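Local coordinates for protein probable acetyltransferase (Agrobacterium tumefaciens, PDB 2GE3) that binds acetyl coenzyme A and, as a GNAT-family protein, probably transfers its acetyl group to an acceptor substrate, at residues M91-A96 against A104-R109; K11-E16 against A48-M53; R132-Y137 against D160-A165. All coordinates share one frame; numbering follows the deposited sequence.

Contact 1 of 3, residues M91-A96 against A104-R109. With ACO (acetyl coenzyme *a), chain E.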
# COMPACT_ATOMS: atom_id res chain seq x y z
N MSE A 91 -7.18 -8.17 -10.47
CA MSE A 91 -7.87 -8.88 -11.51
C MSE A 91 -8.71 -9.98 -10.93
O MSE A 91 -8.44 -10.44 -9.81
CB MSE A 91 -6.88 -9.51 -12.45
CG MSE A 91 -6.06 -10.55 -11.78
SE MSE A 91 -4.76 -11.21 -13.23
CE MSE A 91 -6.10 -11.43 -14.83
N GLY A 92 -9.68 -10.42 -11.73
CA GLY A 92 -10.64 -11.42 -11.29
C GLY A 92 -11.37 -11.97 -12.49
O GLY A 92 -11.54 -11.28 -13.51
N ILE A 93 -11.84 -13.19 -12.37
CA ILE A 93 -12.55 -13.84 -13.47
C ILE A 93 -13.66 -14.67 -12.80
O ILE A 93 -13.39 -15.32 -11.79
CB ILE A 93 -11.55 -14.74 -14.32
CG1 ILE A 93 -10.52 -13.87 -15.06
CG2 ILE A 93 -12.27 -15.65 -15.33
CD1 ILE A 93 -9.58 -14.63 -15.95
N LEU A 94 -14.86 -14.66 -13.40
CA LEU A 94 -15.97 -15.46 -12.99
C LEU A 94 -15.56 -16.94 -13.02
O LEU A 94 -14.81 -17.35 -13.89
CB LEU A 94 -17.21 -15.20 -13.90
CG LEU A 94 -17.85 -13.81 -13.78
CD1 LEU A 94 -19.19 -13.78 -14.50
CD2 LEU A 94 -17.96 -13.39 -12.29
N PRO A 95 -16.02 -17.74 -12.04
CA PRO A 95 -15.59 -19.14 -11.89
C PRO A 95 -15.67 -20.00 -13.16
O PRO A 95 -14.69 -20.76 -13.42
CB PRO A 95 -16.51 -19.68 -10.79
CG PRO A 95 -16.97 -18.49 -9.99
CD PRO A 95 -17.00 -17.32 -11.00
N ALA A 96 -16.75 -19.88 -13.95
CA ALA A 96 -16.87 -20.66 -15.17
C ALA A 96 -15.78 -20.34 -16.20
O ALA A 96 -15.55 -21.11 -17.12
CB ALA A 96 -18.31 -20.39 -15.91
N ALA A 104 -4.18 -14.95 -18.43
CA ALA A 104 -2.92 -14.69 -19.13
C ALA A 104 -3.11 -13.68 -20.21
O ALA A 104 -2.34 -12.74 -20.28
CB ALA A 104 -2.33 -15.98 -19.65
N ARG A 105 -4.23 -13.77 -20.96
CA ARG A 105 -4.51 -12.80 -22.02
C ARG A 105 -4.84 -11.43 -21.51
O ARG A 105 -4.37 -10.44 -22.03
CB ARG A 105 -5.70 -13.25 -22.93
CG ARG A 105 -5.56 -14.55 -23.74
CD ARG A 105 -6.58 -14.43 -24.84
NE ARG A 105 -7.73 -15.16 -24.65
CZ ARG A 105 -8.95 -14.84 -25.10
NH1 ARG A 105 -9.22 -13.69 -25.71
NH2 ARG A 105 -9.91 -15.71 -24.87
N LEU A 106 -5.71 -11.35 -20.53
CA LEU A 106 -6.02 -10.06 -19.87
C LEU A 106 -4.77 -9.39 -19.28
O LEU A 106 -4.60 -8.17 -19.45
CB LEU A 106 -7.00 -10.31 -18.75
CG LEU A 106 -8.36 -9.68 -18.41
CD1 LEU A 106 -9.15 -9.01 -19.51
CD2 LEU A 106 -9.20 -10.82 -17.65
N MSE A 107 -3.92 -10.15 -18.58
CA MSE A 107 -2.67 -9.63 -18.06
C MSE A 107 -1.73 -9.08 -19.12
O MSE A 107 -1.25 -8.00 -18.97
CB MSE A 107 -1.89 -10.68 -17.29
CG MSE A 107 -1.13 -10.12 -16.05
SE MSE A 107 -1.07 -11.66 -14.70
CE MSE A 107 -2.73 -12.22 -15.35
N ARG A 108 -1.47 -9.85 -20.20
CA ARG A 108 -0.67 -9.36 -21.31
C ARG A 108 -1.08 -8.05 -21.92
O ARG A 108 -0.22 -7.21 -22.27
CB ARG A 108 -0.56 -10.45 -22.41
CG ARG A 108 0.06 -11.67 -21.84
CD ARG A 108 0.89 -12.50 -22.72
NE ARG A 108 0.49 -13.88 -22.55
CZ ARG A 108 1.15 -14.86 -21.96
NH1 ARG A 108 2.42 -14.72 -21.37
NH2 ARG A 108 0.50 -16.03 -22.01
N ARG A 109 -2.39 -7.91 -22.15
CA ARG A 109 -2.92 -6.66 -22.69
C ARG A 109 -2.74 -5.52 -21.69
O ARG A 109 -2.45 -4.37 -22.07
CB ARG A 109 -4.42 -6.79 -23.01
CG ARG A 109 -4.70 -7.66 -24.31
CD ARG A 109 -4.18 -6.85 -25.58
NE ARG A 109 -4.98 -5.63 -25.81
CZ ARG A 109 -6.23 -5.63 -26.31
NH1 ARG A 109 -6.86 -6.80 -26.56
NH2 ARG A 109 -6.87 -4.49 -26.50
N1A ACO E . -2.21 -24.86 -8.69
C2A ACO E . -1.15 -24.61 -9.46
N3A ACO E . -1.30 -24.13 -10.71
C4A ACO E . -2.53 -23.91 -11.23
C5A ACO E . -3.71 -24.13 -10.45
C6A ACO E . -3.50 -24.65 -9.10
N6A ACO E . -4.65 -24.85 -8.33
N7A ACO E . -4.83 -23.87 -11.24
C8A ACO E . -4.40 -23.45 -12.43
N9A ACO E . -3.04 -23.51 -12.42
C1B ACO E . -2.21 -23.09 -13.52
C2B ACO E . -2.69 -23.47 -14.91
O2B ACO E . -2.05 -24.73 -15.21
C3B ACO E . -2.11 -22.25 -15.64
O3B ACO E . -0.68 -22.39 -15.69
P3B ACO E . 0.18 -23.13 -16.88
O7A ACO E . -0.06 -24.63 -16.92
O8A ACO E . 1.56 -22.80 -16.30
O9A ACO E . -0.38 -22.58 -18.15
C4B ACO E . -2.30 -21.06 -14.70
O4B ACO E . -2.26 -21.64 -13.40
C5B ACO E . -3.70 -20.40 -14.89
O5B ACO E . -3.66 -19.62 -16.08
P1A ACO E . -4.88 -18.94 -16.74
O1A ACO E . -4.26 -17.91 -17.60
O2A ACO E . -5.62 -20.18 -17.21
O3A ACO E . -5.58 -18.28 -15.43
P2A ACO E . -7.04 -17.78 -15.19
O4A ACO E . -7.87 -17.46 -16.39
O5A ACO E . -7.60 -18.80 -14.24
O6A ACO E . -6.76 -16.36 -14.41
CBP ACO E . -6.89 -15.75 -12.04
CCP ACO E . -6.05 -16.41 -13.16
CDP ACO E . -6.13 -16.00 -10.70
CEP ACO E . -7.09 -14.26 -12.30
CAP ACO E . -8.37 -16.31 -11.98
OAP ACO E . -8.24 -17.69 -11.77
C9P ACO E . -9.31 -15.79 -10.93
O9P ACO E . -10.01 -14.81 -11.16
N8P ACO E . -9.38 -16.44 -9.75
C7P ACO E . -10.22 -15.86 -8.67
C6P ACO E . -9.83 -14.45 -8.27
C5P ACO E . -8.37 -14.16 -8.03
O5P ACO E . -7.60 -14.96 -7.51
N4P ACO E . -7.96 -12.93 -8.37
C3P ACO E . -6.55 -12.62 -8.50
C2P ACO E . -5.90 -12.67 -7.14
S1P ACO E . -6.49 -11.32 -6.14
C ACO E . -4.92 -11.45 -5.58
O ACO E . -4.11 -11.95 -6.31
CH3 ACO E . -4.66 -10.83 -4.23
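M91 and L106 meet side chain to side chain where strand segment 91-93 and helix segment 104-109 run roughly antiparallel (151°), their axes 10.1 Å apart, and the selenomethionine M91 carries much of the contact. From its CB, which points toward the helix, a chi1 of 64° places CG against the pantetheine arm of the bound acetyl coenzyme A, 3.9 Å from ACO C3P. The selenium follows in extension and packs on ACO CEP, while the bend at chi3 carries the terminal CE to CB of L106, at 4.2 Å. M107, also a selenomethionine, comes in across M91 at about a right angle, but the very short approach of its methyl to the M91 selenium is doubtful in detail. Further along the strand, I93 CD1 touches L106 CD2 at 4.2 Å and reaches on to the pyrophosphate, 3.3 Å from ACO O4A. Strand, helix and strand 121-127 form a beta-alpha-beta unit, a part of the GNAT fold that binds the cofactor. The strand backbone meets the pantetheine arm through two weak bonds, ACO N4P to M91 O at 2.9 Å and I93 N to ACO O9P at 2.7 Å, in the manner of an added strand. At the helix, A104 N donates to the phosphate oxygen ACO O1A at 3.1 Å; G101 N and G103 N also bond to the ligand, as in the pyrophosphate-binding loop of this family. L106 also touches I10 of strand 9-12 and A63 of strand 60-65.

Contact 2 of 3, residues K11-E16 against A48-M53; sequences KPIRAE and AFVLDM
The chain leaving strand 9-12 passes beside helix 43-55 with A15 CA and L51 CA 6.7 Å apart, and no hydrogen bond links the two segments, so side chains alone make the contact. I13 meets V50 at about a right angle. Its CG2 rests 4.0 Å from V50 CG1, and I13 CD1 closes on the same atom at 4.1 Å, so both I13 methyls touch V50 CG1. The V50 chi1 of 174° is what directs CG1 at I13. Nearer the surface, the methyl of A15 meets one branch of L51, CB to CD1, at 4.1 Å. Within the 11-16 segment, R14 holds E16 in a salt bridge: NE and NH2 approach the single oxygen OE1 from the same face of the carboxylate, with NH2 at 2.7 Å. Both nitrogens keep OE1 in the guanidinium plane, a side-on grip that ties residues 14 and 16 together. F21 of helix 18-29 touches both I13 and V50, while I13 also bonds through its backbone to Q60 of the next strand. Here the first strand of the GNAT fold hands over to its N-terminal helices, and helix 43-55 packs against the strand's exit.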
# COMPACT_ATOMS: atom_id res chain seq x y z
N LYS A 11 -11.06 -5.83 -24.04
CA LYS A 11 -11.02 -4.47 -24.56
C LYS A 11 -10.84 -3.52 -23.38
O LYS A 11 -11.14 -3.92 -22.24
CB LYS A 11 -12.32 -4.16 -25.29
CG LYS A 11 -13.51 -4.47 -24.41
CD LYS A 11 -14.80 -4.53 -25.19
CE LYS A 11 -14.73 -5.49 -26.38
NZ LYS A 11 -16.05 -6.17 -26.57
N PRO A 12 -10.36 -2.27 -23.64
CA PRO A 12 -10.32 -1.25 -22.57
C PRO A 12 -11.71 -1.04 -22.03
O PRO A 12 -12.69 -1.24 -22.72
CB PRO A 12 -9.70 0.01 -23.25
CG PRO A 12 -8.94 -0.58 -24.44
CD PRO A 12 -9.82 -1.78 -24.92
N ILE A 13 -11.83 -0.77 -20.75
CA ILE A 13 -13.14 -0.57 -20.18
C ILE A 13 -13.73 0.79 -20.69
O ILE A 13 -13.00 1.81 -20.87
CB ILE A 13 -13.10 -0.64 -18.64
CG1 ILE A 13 -14.52 -0.87 -18.08
CG2 ILE A 13 -12.43 0.63 -18.08
CD1 ILE A 13 -14.59 -1.37 -16.53
N ARG A 14 -15.05 0.78 -20.94
CA ARG A 14 -15.77 2.00 -21.27
C ARG A 14 -16.88 2.24 -20.23
O ARG A 14 -17.27 1.32 -19.47
CB ARG A 14 -16.32 1.88 -22.67
CG ARG A 14 -15.23 1.75 -23.77
CD ARG A 14 -15.80 1.87 -25.24
NE ARG A 14 -16.96 1.02 -25.45
CZ ARG A 14 -16.96 -0.23 -25.96
NH1 ARG A 14 -15.83 -0.81 -26.37
NH2 ARG A 14 -18.11 -0.88 -26.10
N ALA A 15 -17.38 3.49 -20.20
CA ALA A 15 -18.48 3.91 -19.30
C ALA A 15 -19.67 2.93 -19.21
O ALA A 15 -20.26 2.75 -18.15
CB ALA A 15 -19.00 5.33 -19.71
N GLU A 16 -20.04 2.34 -20.34
CA GLU A 16 -21.16 1.40 -20.39
C GLU A 16 -20.95 0.07 -19.57
O GLU A 16 -21.91 -0.55 -19.11
CB GLU A 16 -21.40 1.08 -21.85
CG GLU A 16 -20.40 0.11 -22.41
CD GLU A 16 -20.47 0.05 -23.91
OE1 GLU A 16 -19.67 0.77 -24.55
OE2 GLU A 16 -21.36 -0.69 -24.44
N ALA A 48 -17.38 6.23 -10.21
CA ALA A 48 -16.41 7.31 -10.03
C ALA A 48 -14.99 6.82 -10.39
O ALA A 48 -14.24 7.49 -11.12
CB ALA A 48 -16.44 7.85 -8.56
N PHE A 49 -14.64 5.66 -9.84
CA PHE A 49 -13.32 5.09 -9.99
C PHE A 49 -13.10 4.69 -11.49
O PHE A 49 -12.06 4.97 -12.05
CB PHE A 49 -13.19 3.92 -9.01
CG PHE A 49 -12.23 2.84 -9.44
CD1 PHE A 49 -12.70 1.66 -9.99
CD2 PHE A 49 -10.86 3.00 -9.27
CE1 PHE A 49 -11.81 0.64 -10.39
CE2 PHE A 49 -9.94 1.99 -9.66
CZ PHE A 49 -10.43 0.81 -10.23
N VAL A 50 -14.09 4.10 -12.14
CA VAL A 50 -13.95 3.78 -13.57
C VAL A 50 -13.90 5.00 -14.49
O VAL A 50 -13.10 5.03 -15.39
CB VAL A 50 -14.98 2.76 -14.07
CG1 VAL A 50 -14.86 2.61 -15.56
CG2 VAL A 50 -14.75 1.45 -13.36
N LEU A 51 -14.75 6.01 -14.24
CA LEU A 51 -14.67 7.30 -14.97
C LEU A 51 -13.29 7.94 -14.85
O LEU A 51 -12.74 8.33 -15.84
CB LEU A 51 -15.81 8.27 -14.59
CG LEU A 51 -17.13 8.20 -15.45
CD1 LEU A 51 -17.38 6.92 -16.31
CD2 LEU A 51 -18.34 8.55 -14.58
N ASP A 52 -12.74 7.98 -13.64
CA ASP A 52 -11.40 8.53 -13.35
C ASP A 52 -10.24 7.80 -14.07
O ASP A 52 -9.31 8.41 -14.62
CB ASP A 52 -11.18 8.42 -11.83
CG ASP A 52 -9.96 9.20 -11.33
OD1 ASP A 52 -9.78 10.40 -11.68
OD2 ASP A 52 -9.20 8.64 -10.52
N MSE A 53 -10.26 6.47 -14.03
CA MSE A 53 -9.29 5.67 -14.73
C MSE A 53 -9.26 5.95 -16.24
O MSE A 53 -8.19 6.15 -16.81
CB MSE A 53 -9.61 4.21 -14.48
CG MSE A 53 -9.58 3.91 -12.99
SE MSE A 53 -7.81 3.24 -12.48
CE MSE A 53 -8.29 1.26 -12.72

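Contact 3 of 3, residues R132-Y137 against D160-A165. With ACO (acetyl coenzyme *a), chain E.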
# COMPACT_ATOMS: atom_id res chain seq x y z
N ARG A 132 -3.37 -20.96 -7.99
CA ARG A 132 -3.67 -20.65 -9.34
C ARG A 132 -3.19 -19.21 -9.78
O ARG A 132 -2.63 -19.08 -10.87
CB ARG A 132 -5.17 -20.88 -9.63
CG ARG A 132 -5.56 -20.21 -10.92
CD ARG A 132 -6.86 -20.72 -11.45
NE ARG A 132 -7.62 -21.08 -10.29
CZ ARG A 132 -8.57 -20.31 -9.86
NH1 ARG A 132 -8.76 -19.28 -10.64
NH2 ARG A 132 -9.31 -20.58 -8.82
N ALA A 133 -3.45 -18.18 -8.93
CA ALA A 133 -3.02 -16.82 -9.21
C ALA A 133 -1.53 -16.82 -9.17
O ALA A 133 -0.95 -16.31 -10.10
CB ALA A 133 -3.58 -15.73 -8.17
N ILE A 134 -0.90 -17.38 -8.12
CA ILE A 134 0.55 -17.44 -8.12
C ILE A 134 1.19 -18.04 -9.41
O ILE A 134 2.11 -17.43 -9.98
CB ILE A 134 1.09 -18.12 -6.84
CG1 ILE A 134 0.77 -17.26 -5.60
CG2 ILE A 134 2.61 -18.34 -6.92
CD1 ILE A 134 0.69 -18.15 -4.40
N ALA A 135 0.75 -19.24 -9.83
CA ALA A 135 1.25 -19.89 -11.05
C ALA A 135 1.07 -19.05 -12.26
O ALA A 135 1.95 -19.05 -13.14
CB ALA A 135 0.53 -21.25 -11.29
N LEU A 136 -0.06 -18.35 -12.36
CA LEU A 136 -0.25 -17.42 -13.50
C LEU A 136 0.72 -16.24 -13.39
O LEU A 136 1.35 -15.86 -14.39
CB LEU A 136 -1.70 -16.90 -13.61
CG LEU A 136 -1.87 -15.77 -14.67
CD1 LEU A 136 -1.55 -16.33 -16.03
CD2 LEU A 136 -3.21 -15.04 -14.72
N TYR A 137 0.85 -15.65 -12.22
CA TYR A 137 1.82 -14.55 -12.10
C TYR A 137 3.26 -14.97 -12.41
O TYR A 137 3.96 -14.26 -13.07
CB TYR A 137 1.77 -13.91 -10.71
CG TYR A 137 0.43 -13.37 -10.37
CD1 TYR A 137 -0.39 -12.81 -11.37
CD2 TYR A 137 -0.07 -13.43 -9.05
CE1 TYR A 137 -1.73 -12.36 -11.08
CE2 TYR A 137 -1.36 -12.90 -8.72
CZ TYR A 137 -2.18 -12.37 -9.74
OH TYR A 137 -3.43 -11.87 -9.41
N ASP A 160 -0.92 -15.62 5.12
CA ASP A 160 0.21 -14.94 4.51
C ASP A 160 -0.11 -14.36 3.15
O ASP A 160 -0.94 -14.85 2.35
CB ASP A 160 1.37 -15.93 4.41
CG ASP A 160 1.91 -16.34 5.80
OD1 ASP A 160 1.29 -16.01 6.82
OD2 ASP A 160 2.95 -16.99 5.89
N SER A 161 0.59 -13.30 2.86
CA SER A 161 0.45 -12.68 1.55
C SER A 161 1.86 -12.70 0.90
O SER A 161 2.84 -12.58 1.59
CB SER A 161 -0.04 -11.23 1.70
OG SER A 161 -0.76 -10.90 0.55
N LEU A 162 1.93 -12.88 -0.39
CA LEU A 162 3.20 -12.81 -1.13
C LEU A 162 3.19 -11.59 -1.94
O LEU A 162 2.22 -11.29 -2.66
CB LEU A 162 3.35 -13.99 -2.11
CG LEU A 162 3.25 -15.39 -1.47
CD1 LEU A 162 3.50 -16.53 -2.48
CD2 LEU A 162 4.13 -15.59 -0.20
N ASN A 163 4.30 -10.89 -1.87
CA ASN A 163 4.48 -9.69 -2.73
C ASN A 163 5.26 -10.04 -3.94
O ASN A 163 6.25 -10.71 -3.83
CB ASN A 163 5.26 -8.60 -1.99
CG ASN A 163 4.46 -8.06 -0.86
OD1 ASN A 163 3.37 -7.65 -1.12
ND2 ASN A 163 4.92 -8.19 0.39
N MSE A 164 4.85 -9.53 -5.07
CA MSE A 164 5.49 -9.90 -6.32
C MSE A 164 5.51 -8.62 -7.13
O MSE A 164 4.71 -7.75 -6.89
CB MSE A 164 4.69 -10.99 -7.03
CG MSE A 164 4.49 -12.31 -6.12
SE MSE A 164 3.62 -13.61 -7.36
CE MSE A 164 5.28 -14.06 -8.48
N ALA A 165 6.43 -8.53 -8.09
CA ALA A 165 6.53 -7.37 -8.94
C ALA A 165 7.17 -7.69 -10.32
O ALA A 165 7.96 -8.67 -10.47
CB ALA A 165 7.27 -6.25 -8.24
N1A ACO E . -2.21 -24.86 -8.69
C2A ACO E . -1.15 -24.61 -9.46
N3A ACO E . -1.30 -24.13 -10.71
C4A ACO E . -2.53 -23.91 -11.23
C5A ACO E . -3.71 -24.13 -10.45
C6A ACO E . -3.50 -24.65 -9.10
N6A ACO E . -4.65 -24.85 -8.33
N7A ACO E . -4.83 -23.87 -11.24
C8A ACO E . -4.40 -23.45 -12.43
N9A ACO E . -3.04 -23.51 -12.42
C1B ACO E . -2.21 -23.09 -13.52
C2B ACO E . -2.69 -23.47 -14.91
O2B ACO E . -2.05 -24.73 -15.21
C3B ACO E . -2.11 -22.25 -15.64
O3B ACO E . -0.68 -22.39 -15.69
P3B ACO E . 0.18 -23.13 -16.88
O7A ACO E . -0.06 -24.63 -16.92
O8A ACO E . 1.56 -22.80 -16.30
O9A ACO E . -0.38 -22.58 -18.15
C4B ACO E . -2.30 -21.06 -14.70
O4B ACO E . -2.26 -21.64 -13.40
C5B ACO E . -3.70 -20.40 -14.89
O5B ACO E . -3.66 -19.62 -16.08
P1A ACO E . -4.88 -18.94 -16.74
O1A ACO E . -4.26 -17.91 -17.60
O2A ACO E . -5.62 -20.18 -17.21
O3A ACO E . -5.58 -18.28 -15.43
P2A ACO E . -7.04 -17.78 -15.19
O4A ACO E . -7.87 -17.46 -16.39
O5A ACO E . -7.60 -18.80 -14.24
O6A ACO E . -6.76 -16.36 -14.41
CBP ACO E . -6.89 -15.75 -12.04
CCP ACO E . -6.05 -16.41 -13.16
CDP ACO E . -6.13 -16.00 -10.70
CEP ACO E . -7.09 -14.26 -12.30
CAP ACO E . -8.37 -16.31 -11.98
OAP ACO E . -8.24 -17.69 -11.77
C9P ACO E . -9.31 -15.79 -10.93
O9P ACO E . -10.01 -14.81 -11.16
N8P ACO E . -9.38 -16.44 -9.75
C7P ACO E . -10.22 -15.86 -8.67
C6P ACO E . -9.83 -14.45 -8.27
C5P ACO E . -8.37 -14.16 -8.03
O5P ACO E . -7.60 -14.96 -7.51
N4P ACO E . -7.96 -12.93 -8.37
C3P ACO E . -6.55 -12.62 -8.50
C2P ACO E . -5.90 -12.67 -7.14
S1P ACO E . -6.49 -11.32 -6.14
C ACO E . -4.92 -11.45 -5.58
O ACO E . -4.11 -11.95 -6.31
CH3 ACO E . -4.66 -10.83 -4.23
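Y137 and M164 meet directly: the selenium of selenomethionine M164 sits 3.8 Å from Y137 CB, with the two side chains crossing at about a right angle. Relative to the ring it lies obliquely, 5.3 Å from the centroid, a Met-aromatic contact made near the root of the tyrosine and leaving the hydroxyl end to the cofactor. The bend of the M164 chain at chi3 (74°) leaves CE beside Y137 CB as well, though farther from it than the selenium. One turn earlier in the helix, I134 reaches strand 158-167 by its terminal methyl, CD1 to L162 CD1 at 3.8 Å, again a crossing pair.

At the far end of the tyrosine, OH donates to the acetyl oxygen ACO O at 3.2 Å, with that oxygen lying in the ring plane at its edge. The carbonyl O of A133 lies over the rim of one face of the Y137 ring, 3.2 Å above its plane. Much of the helix surface here lines the ligand: A133 CB touches the pantetheine methyl ACO CDP at 3.6 Å, L136 CD1 packs on the phosphate oxygen ACO O1A at 3.5 Å, and A135 CB meets the adenine at ACO N3A. R132 lies along the adenine and the pantetheine start; its declared link to ACO OAP is stretched in the model and its nature is doubtful.

Outward, D160 forms a salt bridge with R149 and N163 hydrogen-bonds to S125. L124 and H144 touch M164 from the strands on either side of its own, V126 of strand 121-127 backs I134, and L136 and Y137 lean on M107 of helix 102-117, so helix 131-140 packs against helix 102-117 as well as strands 121-127 and 158-167.

Overall arrangement
Along the chain the contacts follow in series, contact 2, then contact 1, then contact 3, and all reach the same mixed seven-stranded sheet. Contact 2, at the first strand, and contact 3, on the last strand, lie on opposite sides of the chain's centre, their centres about 26 Å apart. Contact 1 is about 17 Å from contact 2 and about 14 Å from contact 3, centre to centre. Contacts 1 and 3 touch, with A104 packing on L136 and M91 beside the hydroxyl of Y137, and both border acetyl coenzyme A. The cofactor is therefore held between these two units, while contact 2 belongs to the N-terminal end of the fold.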